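Local coordinates for alpha-glucosidase (PDB 6PNR), which probably hydrolyses alpha-glycosides of sulfoquinovose, the sulfonated sugar of plant sulfolipids, as a GH31 family sulfoquinovosidase, at residues C422-E425 and A426-S430; V562-N565 and A566-H570; E21-K24 and E25-M28; A367-W370 and F371-I374. All blocks are in the same frame, centred on the assembly; numbering follows the deposited sequence.

In the fold
Contacts 1 and 4 lie on two successive helices, 408-429 and 365-380, of the TIM-barrel domain; their centres are about 10 Å apart and they touch. K372 of contact 4 joins them: its NZ stands 2.7 Å from OE2 of E429 and 2.9 Å from OE1 of E425, both in contact 1. The bound aza-sugar inhibitor is about 13 Å from the side chain of F371 and about 14 Å from that of N423, so neither contact lines the pocket. Contact 2, near the end of helix 538-568, has its centre about 21 Å from that of contact 1, without touching it. Contact 3 is remote, in the N-terminal beta region, its centre about 47 Å from that of contact 1.

Contact 1: C422-E425 and A426-S430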
loop_
_atom_site.group_PDB
_atom_site.type_symbol
_atom_site.label_atom_id
_atom_site.label_comp_id
_atom_site.label_asym_id
_atom_site.label_seq_id
_atom_site.Cartn_x
_atom_site.Cartn_y
_atom_site.Cartn_z
ATOM N N CYS A 422 -32.428 15.588 -4.664
ATOM C CA CYS A 422 -32.603 16.855 -5.365
ATOM C C CYS A 422 -33.172 16.637 -6.761
ATOM O O CYS A 422 -34.135 17.299 -7.163
ATOM C CB CYS A 422 -31.268 17.588 -5.436
ATOM S SG CYS A 422 -31.438 19.277 -6.005
ATOM N N ASN A 423 -32.584 15.703 -7.514
ATOM C CA ASN A 423 -33.047 15.415 -8.867
ATOM C C ASN A 423 -34.430 14.794 -8.853
ATOM O O ASN A 423 -35.282 15.135 -9.680
ATOM C CB ASN A 423 -32.064 14.483 -9.574
ATOM C CG ASN A 423 -30.801 15.210 -10.016
ATOM O OD1 ASN A 423 -30.739 15.761 -11.117
ATOM N ND2 ASN A 423 -29.811 15.243 -9.144
ATOM N N TYR A 424 -34.666 13.880 -7.916
ATOM C CA TYR A 424 -35.947 13.197 -7.847
ATOM C C TYR A 424 -37.077 14.192 -7.608
ATOM O O TYR A 424 -38.118 14.142 -8.270
ATOM C CB TYR A 424 -35.895 12.133 -6.740
ATOM C CG TYR A 424 -37.190 11.361 -6.547
ATOM C CD1 TYR A 424 -37.478 10.246 -7.321
ATOM C CD2 TYR A 424 -38.109 11.731 -5.570
ATOM C CE1 TYR A 424 -38.657 9.528 -7.140
ATOM C CE2 TYR A 424 -39.294 11.011 -5.385
ATOM C CZ TYR A 424 -39.557 9.918 -6.175
ATOM O OH TYR A 424 -40.724 9.195 -6.004
ATOM N N GLU A 425 -36.874 15.128 -6.684
ATOM C CA GLU A 425 -37.945 16.062 -6.359
ATOM C C GLU A 425 -38.178 17.054 -7.493
ATOM O O GLU A 425 -39.333 17.360 -7.823
ATOM C CB GLU A 425 -37.638 16.750 -5.027
ATOM C CG GLU A 425 -37.756 15.737 -3.875
ATOM C CD GLU A 425 -37.617 16.329 -2.477
ATOM O OE1 GLU A 425 -37.388 17.551 -2.325
ATOM O OE2 GLU A 425 -37.743 15.542 -1.514
ATOM N N ALA A 426 -37.108 17.519 -8.148
ATOM C CA ALA A 426 -37.284 18.346 -9.344
ATOM C C ALA A 426 -38.177 17.653 -10.369
ATOM O O ALA A 426 -39.111 18.260 -10.913
ATOM C CB ALA A 426 -35.926 18.694 -9.966
ATOM N N VAL A 427 -37.912 16.371 -10.631
ATOM C CA VAL A 427 -38.684 15.642 -11.630
ATOM C C VAL A 427 -40.098 15.382 -11.126
ATOM O O VAL A 427 -41.077 15.587 -11.850
ATOM C CB VAL A 427 -37.967 14.337 -12.016
ATOM C CG1 VAL A 427 -38.857 13.471 -12.864
ATOM C CG2 VAL A 427 -36.673 14.664 -12.763
ATOM N N LYS A 428 -40.225 14.942 -9.874
ATOM C CA LYS A 428 -41.539 14.602 -9.342
ATOM C C LYS A 428 -42.440 15.835 -9.262
ATOM O O LYS A 428 -43.595 15.799 -9.695
ATOM C CB LYS A 428 -41.388 13.959 -7.964
ATOM C CG LYS A 428 -42.694 13.423 -7.364
ATOM C CD LYS A 428 -42.471 12.968 -5.922
ATOM C CE LYS A 428 -43.626 12.108 -5.386
ATOM N NZ LYS A 428 -43.380 10.631 -5.565
ATOM N N GLU A 429 -41.931 16.928 -8.692
ATOM C CA GLU A 429 -42.736 18.141 -8.564
ATOM C C GLU A 429 -43.125 18.689 -9.928
ATOM O O GLU A 429 -44.160 19.353 -10.060
ATOM C CB GLU A 429 -41.973 19.196 -7.753
ATOM C CG GLU A 429 -41.735 18.781 -6.300
ATOM C CD GLU A 429 -40.830 19.735 -5.547
ATOM O OE1 GLU A 429 -40.433 20.772 -6.125
ATOM O OE2 GLU A 429 -40.509 19.449 -4.369
ATOM N N SER A 430 -42.323 18.403 -10.954
ATOM C CA SER A 430 -42.654 18.768 -12.324
ATOM C C SER A 430 -43.670 17.826 -12.955
ATOM O O SER A 430 -44.044 18.034 -14.114
ATOM C CB SER A 430 -41.381 18.797 -13.182
ATOM O OG SER A 430 -40.462 19.773 -12.712
#
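Y424 O accepts the amide of K428 at 2.8 Å with an N-H...O angle of 162°, and E425 O takes that of E429 equally closely; this i to i+4 ladder marks the last turns of helix 408-429 in the TIM-barrel domain. Beyond it, S430 OG donates to A426 O at 2.7 Å, and S430 N reaches the same oxygen, so two donors grip that carbonyl where the helix gives way to a loop. Among the side chains, K428 NZ donates to Y424 OH at 3.1 Å. The two run side by side; with CG anti to the backbone N (chi1 -174°) the lysine follows the ring and then bends at chi4 (94°), turning its ammonium onto the hydroxyl. The carboxylate oxygens E425 OE1 and E429 OE2 approach to 4.2 Å, an unfavourable pairing that K372 of helix 365-380 probably neutralises, since it forms salt bridges to both, while K376 holds the other oxygen of E429. On the inner side, N423 is hydrogen-bonded to W387 and to the backbone of W419, and Y424 meets Y450 edge-to-face. V427 packs back along the helix, its CG2 3.4 Å from N423 O.

Contact 2: V562-N565 and A566-H570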
loop_
_atom_site.group_PDB
_atom_site.type_symbol
_atom_site.label_atom_id
_atom_site.label_comp_id
_atom_site.label_asym_id
_atom_site.label_seq_id
_atom_site.Cartn_x
_atom_site.Cartn_y
_atom_site.Cartn_z
ATOM N N VAL A 562 -38.228 -4.047 -17.021
ATOM C CA VAL A 562 -38.206 -2.777 -16.300
ATOM C C VAL A 562 -39.478 -2.625 -15.473
ATOM O O VAL A 562 -39.453 -2.140 -14.336
ATOM C CB VAL A 562 -38.012 -1.613 -17.289
ATOM C CG1 VAL A 562 -38.060 -0.286 -16.567
ATOM C CG2 VAL A 562 -36.669 -1.771 -18.048
ATOM N N GLU A 563 -40.609 -3.073 -16.016
ATOM C CA GLU A 563 -41.845 -3.015 -15.244
ATOM C C GLU A 563 -41.796 -3.958 -14.049
ATOM O O GLU A 563 -42.273 -3.611 -12.961
ATOM C CB GLU A 563 -43.037 -3.342 -16.141
ATOM C CG GLU A 563 -44.377 -3.222 -15.432
ATOM C CD GLU A 563 -45.544 -3.427 -16.376
ATOM O OE1 GLU A 563 -45.447 -4.324 -17.247
ATOM O OE2 GLU A 563 -46.545 -2.683 -16.252
ATOM N N GLU A 564 -41.228 -5.154 -14.232
ATOM C CA GLU A 564 -41.037 -6.066 -13.103
ATOM C C GLU A 564 -40.140 -5.443 -12.042
ATOM O O GLU A 564 -40.410 -5.565 -10.838
ATOM C CB GLU A 564 -40.451 -7.398 -13.595
ATOM C CG GLU A 564 -40.422 -8.508 -12.530
ATOM C CD GLU A 564 -39.812 -9.822 -13.027
ATOM O OE1 GLU A 564 -39.541 -9.944 -14.246
ATOM O OE2 GLU A 564 -39.594 -10.733 -12.189
ATOM N N ASN A 565 -39.067 -4.764 -12.468
ATOM C CA ASN A 565 -38.208 -4.073 -11.515
ATOM C C ASN A 565 -38.989 -3.029 -10.727
ATOM O O ASN A 565 -38.870 -2.940 -9.497
ATOM C CB ASN A 565 -37.024 -3.423 -12.244
ATOM C CG ASN A 565 -36.078 -2.733 -11.288
ATOM O OD1 ASN A 565 -35.434 -3.388 -10.473
ATOM N ND2 ASN A 565 -35.998 -1.411 -11.364
ATOM N N ALA A 566 -39.803 -2.224 -11.425
ATOM C CA ALA A 566 -40.581 -1.192 -10.745
ATOM C C ALA A 566 -41.632 -1.788 -9.810
ATOM O O ALA A 566 -41.973 -1.166 -8.798
ATOM C CB ALA A 566 -41.249 -0.272 -11.770
ATOM N N ASP A 567 -42.136 -2.987 -10.115
ATOM C CA ASP A 567 -43.196 -3.597 -9.315
ATOM C C ASP A 567 -42.690 -4.484 -8.185
ATOM O O ASP A 567 -43.427 -4.702 -7.219
ATOM C CB ASP A 567 -44.121 -4.443 -10.196
ATOM C CG ASP A 567 -44.911 -3.608 -11.189
ATOM O OD1 ASP A 567 -45.068 -2.388 -10.954
ATOM O OD2 ASP A 567 -45.375 -4.182 -12.206
ATOM N N SER A 568 -41.476 -5.025 -8.277
ATOM C CA SER A 568 -41.024 -5.954 -7.247
ATOM C C SER A 568 -39.559 -5.827 -6.882
ATOM O O SER A 568 -39.135 -6.480 -5.925
ATOM C CB SER A 568 -41.278 -7.400 -7.690
ATOM O OG SER A 568 -40.518 -7.678 -8.850
ATOM N N GLY A 569 -38.758 -5.064 -7.617
ATOM C CA GLY A 569 -37.365 -4.961 -7.241
ATOM C C GLY A 569 -36.480 -6.060 -7.778
ATOM O O GLY A 569 -35.295 -6.106 -7.419
ATOM N N HIS A 570 -37.002 -6.936 -8.627
ATOM C CA HIS A 570 -36.162 -7.900 -9.329
ATOM C C HIS A 570 -35.351 -7.142 -10.366
ATOM O O HIS A 570 -35.946 -6.592 -11.310
ATOM C CB HIS A 570 -36.986 -8.977 -10.027
ATOM C CG HIS A 570 -37.990 -9.650 -9.137
ATOM N ND1 HIS A 570 -39.124 -10.268 -9.627
ATOM C CD2 HIS A 570 -38.025 -9.810 -7.792
ATOM C CE1 HIS A 570 -39.820 -10.768 -8.620
ATOM N NE2 HIS A 570 -39.172 -10.510 -7.496
#
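E564 and H570 form a His-carboxylate hydrogen bond across the C-terminal end of helix 538-568. H570 ND1 donates to E564 OE2 at 2.6 Å and 167°; the oxygen lies close to the ring plane and is met on its anti side, the donor tilted somewhat from the carboxylate plane. Round this pair the atoms are close, and buried N565, its ND2 bonded to Q231, adds to the tight side. S568 OG sits over one face of the imidazole, 3.0 Å above its plane, and donates to E564 O at 2.9 Å, an oxygen that S568 N also reaches. Outside, E564 OE1 has a salt bridge to R574, and H570 NE2 bonds to E222; with a carboxylate at each nitrogen the imidazole may well be doubly protonated. Replacing E564 by an alanine would probably leave H570 ND1 without its acceptor and R574 without this counter-charge. The solvent side is looser: the side chains of E563 and the exposed D567 touch through E563 CG and D567 OD2 at 3.5 Å, and their carboxylates are likely to repel. At G569 the chain leaves the helix with positive phi (85°), and G569 N donates to N565 O at 2.8 Å.

Contact 3: E21-K24 and E25-M28; sequences EHSK and ERPM
With CG anti to the backbone N (chi1 178°), H22 brings ND1 to the M28 amide: M28 N donates to H22 ND1 at 3.0 Å, almost straight at 172°, though tilted from the ring plane. S23 takes the other key torsion, chi1 53°, placing OG between its own N and carbonyl carbon, where it accepts the R26 amide at 3.1 Å and donates to E21 OE2 at 3.2 Å. The main chain adds S23 N to R26 O at 3.0 Å. These bonds close a tight turn with K24 and E25 at its corner, carrying the chain from strand 17-22, the edge of a three-stranded sheet, toward strand 29-41. Either end is tied further, H22 by backbone bonding to F10 and M28 to R105. Packing backs the polar bonds: CB of M28 lies 3.6 Å from CB of H22, and the imidazole meets F73 edge-to-face. E21 OE1 touches R26 CD at 3.4 Å; the opposite charges, 4.2 Å apart from E21 OE1 to R26 NE, probably attract weakly, but no N-H of R26 points at the oxygen. Since H22 ND1 acts as an acceptor, it carries no proton, and the imidazole is probably neutral, protonated on NE2.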
loop_
_atom_site.group_PDB
_atom_site.type_symbol
_atom_site.label_atom_id
_atom_site.label_comp_id
_atom_site.label_asym_id
_atom_site.label_seq_id
_atom_site.Cartn_x
_atom_site.Cartn_y
_atom_site.Cartn_z
ATOM N N GLU A 21 -24.461 -14.268 17.559
ATOM C CA GLU A 21 -24.153 -14.852 18.856
ATOM C C GLU A 21 -23.376 -13.850 19.688
ATOM O O GLU A 21 -22.496 -13.155 19.172
ATOM C CB GLU A 21 -23.347 -16.148 18.719
ATOM C CG GLU A 21 -22.993 -16.784 20.060
ATOM C CD GLU A 21 -22.126 -18.019 19.915
ATOM O OE1 GLU A 21 -21.943 -18.495 18.772
ATOM O OE2 GLU A 21 -21.622 -18.510 20.949
ATOM N N HIS A 22 -23.722 -13.765 20.969
ATOM C CA HIS A 22 -22.886 -13.102 21.958
ATOM C C HIS A 22 -22.726 -14.016 23.159
ATOM O O HIS A 22 -23.702 -14.305 23.856
ATOM C CB HIS A 22 -23.451 -11.762 22.418
ATOM C CG HIS A 22 -22.602 -11.108 23.463
ATOM N ND1 HIS A 22 -21.571 -10.245 23.153
ATOM C CD2 HIS A 22 -22.588 -11.239 24.812
ATOM C CE1 HIS A 22 -20.979 -9.848 24.266
ATOM N NE2 HIS A 22 -21.577 -10.437 25.287
ATOM N N SER A 23 -21.498 -14.461 23.399
ATOM C CA SER A 23 -21.117 -15.112 24.641
ATOM C C SER A 23 -19.779 -14.530 25.062
ATOM O O SER A 23 -19.173 -13.742 24.331
ATOM C CB SER A 23 -21.031 -16.634 24.486
ATOM O OG SER A 23 -20.190 -16.988 23.404
ATOM N N LYS A 24 -19.313 -14.908 26.255
ATOM C CA LYS A 24 -17.977 -14.475 26.644
ATOM C C LYS A 24 -16.921 -15.050 25.708
ATOM O O LYS A 24 -15.915 -14.387 25.430
ATOM C CB LYS A 24 -17.680 -14.856 28.097
ATOM C CG LYS A 24 -16.487 -14.087 28.671
ATOM C CD LYS A 24 -16.248 -14.377 30.152
ATOM C CE LYS A 24 -15.617 -15.743 30.363
ATOM N NZ LYS A 24 -15.234 -15.956 31.790
ATOM N N GLU A 25 -17.144 -16.261 25.187
ATOM C CA GLU A 25 -16.188 -16.871 24.265
ATOM C C GLU A 25 -16.255 -16.263 22.868
ATOM O O GLU A 25 -15.226 -16.177 22.186
ATOM C CB GLU A 25 -16.419 -18.382 24.170
ATOM C CG GLU A 25 -16.273 -19.137 25.483
ATOM C CD GLU A 25 -17.537 -19.106 26.338
ATOM O OE1 GLU A 25 -18.616 -18.737 25.817
ATOM O OE2 GLU A 25 -17.448 -19.455 27.537
ATOM N N ARG A 26 -17.445 -15.848 22.425
ATOM C CA ARG A 26 -17.656 -15.269 21.096
ATOM C C ARG A 26 -18.445 -13.975 21.246
ATOM O O ARG A 26 -19.672 -13.968 21.094
ATOM C CB ARG A 26 -18.401 -16.243 20.178
ATOM C CG ARG A 26 -17.688 -17.556 19.875
ATOM C CD ARG A 26 -18.591 -18.460 19.035
ATOM N NE ARG A 26 -17.875 -19.559 18.384
ATOM C CZ ARG A 26 -17.758 -20.786 18.883
ATOM N NH1 ARG A 26 -18.307 -21.084 20.056
ATOM N NH2 ARG A 26 -17.091 -21.717 18.212
ATOM N N PRO A 27 -17.780 -12.864 21.556
ATOM C CA PRO A 27 -18.507 -11.601 21.730
ATOM C C PRO A 27 -19.015 -11.046 20.408
ATOM O O PRO A 27 -18.384 -11.187 19.358
ATOM C CB PRO A 27 -17.463 -10.669 22.356
ATOM C CG PRO A 27 -16.155 -11.250 21.948
ATOM C CD PRO A 27 -16.365 -12.737 21.938
ATOM N N MET A 28 -20.175 -10.395 20.482
ATOM C CA MET A 28 -20.855 -9.862 19.312
ATOM C C MET A 28 -20.441 -8.434 18.986
ATOM O O MET A 28 -20.532 -8.031 17.823
ATOM C CB MET A 28 -22.375 -9.918 19.524
ATOM C CG MET A 28 -23.217 -9.708 18.269
ATOM S SD MET A 28 -24.992 -9.961 18.554
ATOM C CE MET A 28 -25.379 -8.547 19.570
#

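Contact 4: A367-W370 and F371-I374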
loop_
_atom_site.group_PDB
_atom_site.type_symbol
_atom_site.label_atom_id
_atom_site.label_comp_id
_atom_site.label_asym_id
_atom_site.label_seq_id
_atom_site.Cartn_x
_atom_site.Cartn_y
_atom_site.Cartn_z
ATOM N N ALA A 367 -30.792 26.193 0.109
ATOM C CA ALA A 367 -29.904 25.853 -1.000
ATOM C C ALA A 367 -30.420 24.645 -1.779
ATOM O O ALA A 367 -30.325 24.614 -3.009
ATOM C CB ALA A 367 -28.493 25.601 -0.469
ATOM N N PHE A 368 -30.983 23.651 -1.081
ATOM C CA PHE A 368 -31.556 22.475 -1.736
ATOM C C PHE A 368 -32.678 22.870 -2.693
ATOM O O PHE A 368 -32.661 22.501 -3.875
ATOM C CB PHE A 368 -32.047 21.492 -0.659
ATOM C CG PHE A 368 -32.557 20.159 -1.182
ATOM C CD1 PHE A 368 -33.904 19.975 -1.456
ATOM C CD2 PHE A 368 -31.703 19.075 -1.326
ATOM C CE1 PHE A 368 -34.384 18.740 -1.901
ATOM C CE2 PHE A 368 -32.175 17.844 -1.788
ATOM C CZ PHE A 368 -33.506 17.670 -2.059
ATOM N N GLU A 369 -33.652 23.648 -2.209
ATOM C CA GLU A 369 -34.736 24.114 -3.072
ATOM C C GLU A 369 -34.210 24.980 -4.212
ATOM O O GLU A 369 -34.689 24.887 -5.348
ATOM C CB GLU A 369 -35.765 24.888 -2.243
ATOM C CG GLU A 369 -36.541 24.010 -1.294
ATOM C CD GLU A 369 -37.387 23.000 -2.039
ATOM O OE1 GLU A 369 -38.018 23.396 -3.042
ATOM O OE2 GLU A 369 -37.405 21.816 -1.638
ATOM N N TRP A 370 -33.224 25.828 -3.927
ATOM C CA TRP A 370 -32.621 26.642 -4.976
ATOM C C TRP A 370 -32.056 25.768 -6.090
ATOM O O TRP A 370 -32.273 26.040 -7.276
ATOM C CB TRP A 370 -31.530 27.526 -4.370
ATOM C CG TRP A 370 -30.726 28.353 -5.339
ATOM C CD1 TRP A 370 -31.134 29.479 -5.994
ATOM C CD2 TRP A 370 -29.351 28.148 -5.713
ATOM N NE1 TRP A 370 -30.106 29.978 -6.767
ATOM C CE2 TRP A 370 -29.002 29.181 -6.609
ATOM C CE3 TRP A 370 -28.386 27.189 -5.381
ATOM C CZ2 TRP A 370 -27.727 29.281 -7.179
ATOM C CZ3 TRP A 370 -27.114 27.293 -5.948
ATOM C CH2 TRP A 370 -26.801 28.332 -6.835
ATOM N N PHE A 371 -31.337 24.701 -5.734
ATOM C CA PHE A 371 -30.727 23.888 -6.781
ATOM C C PHE A 371 -31.783 23.091 -7.529
ATOM O O PHE A 371 -31.702 22.932 -8.755
ATOM C CB PHE A 371 -29.642 22.971 -6.206
ATOM C CG PHE A 371 -28.560 22.632 -7.209
ATOM C CD1 PHE A 371 -28.691 21.545 -8.047
ATOM C CD2 PHE A 371 -27.451 23.445 -7.356
ATOM C CE1 PHE A 371 -27.711 21.248 -8.993
ATOM C CE2 PHE A 371 -26.467 23.157 -8.299
ATOM C CZ PHE A 371 -26.602 22.061 -9.118
ATOM N N LYS A 372 -32.799 22.613 -6.810
ATOM C CA LYS A 372 -33.951 22.017 -7.461
ATOM C C LYS A 372 -34.555 22.978 -8.480
ATOM O O LYS A 372 -34.888 22.577 -9.602
ATOM C CB LYS A 372 -34.980 21.607 -6.398
ATOM C CG LYS A 372 -36.104 20.739 -6.919
ATOM C CD LYS A 372 -37.262 20.644 -5.924
ATOM C CE LYS A 372 -36.810 20.264 -4.527
ATOM N NZ LYS A 372 -38.012 20.081 -3.638
ATOM N N ASP A 373 -34.678 24.260 -8.120
ATOM C CA ASP A 373 -35.254 25.229 -9.053
ATOM C C ASP A 373 -34.341 25.475 -10.252
ATOM O O ASP A 373 -34.833 25.765 -11.350
ATOM C CB ASP A 373 -35.551 26.550 -8.337
ATOM C CG ASP A 373 -36.787 26.473 -7.436
ATOM O OD1 ASP A 373 -37.594 25.529 -7.572
ATOM O OD2 ASP A 373 -36.952 27.373 -6.589
ATOM N N ILE A 374 -33.023 25.377 -10.057
ATOM C CA ILE A 374 -32.070 25.466 -11.170
ATOM C C ILE A 374 -32.333 24.365 -12.196
ATOM O O ILE A 374 -32.295 24.603 -13.411
ATOM C CB ILE A 374 -30.624 25.410 -10.633
ATOM C CG1 ILE A 374 -30.263 26.717 -9.924
ATOM C CG2 ILE A 374 -29.618 25.100 -11.752
ATOM C CD1 ILE A 374 -28.904 26.698 -9.279
#
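Packing along one helix, 365-380, makes this contact, with W370 and I374 meeting on one flank and E369 and K372 on another. The first pair is a CH-pi contact: CD1 of I374 stands 3.5 Å from the centroid of the six-membered ring of W370, 10° off the ring normal, and thus squarely over that face. I374 gets there by running CG1 anti to its carbonyl carbon and extending onward. The F371 ring lies aslant to the indole, and W370 CZ3 comes to the edge of the F371 ring, 4.1 Å from F371 CD2. The indole NE1 is hydrogen-bonded to E332, the Y338 ring meets it at about 60°, and a sulfate ion lies about 4 Å from the side chain. With an alanine in place of W370, the methyl of I374 would probably lose the flat surface beneath it and E332 its N-H partner. The helix belongs to the beta-alpha-beta crossover linking parallel strands 314-319 and 386-389 of the TIM barrel, and F371 meets the rings of W419 and W291. On the other flank, K372 NZ forms a salt bridge with E369 OE2 at 2.7 Å, on the syn side and somewhat out of the carboxylate plane. A bend at chi2 (-64°) brings the glutamate alongside the lysine. The same ammonium holds E425 and E429 of helix 408-429, so three carboxylates probably stabilise its positive charge in a buried setting. K372 CE, next to the ammonium, lies 3.9 Å from F368 CE1, and in the backbone K372 N donates to F368 O at 2.9 Å.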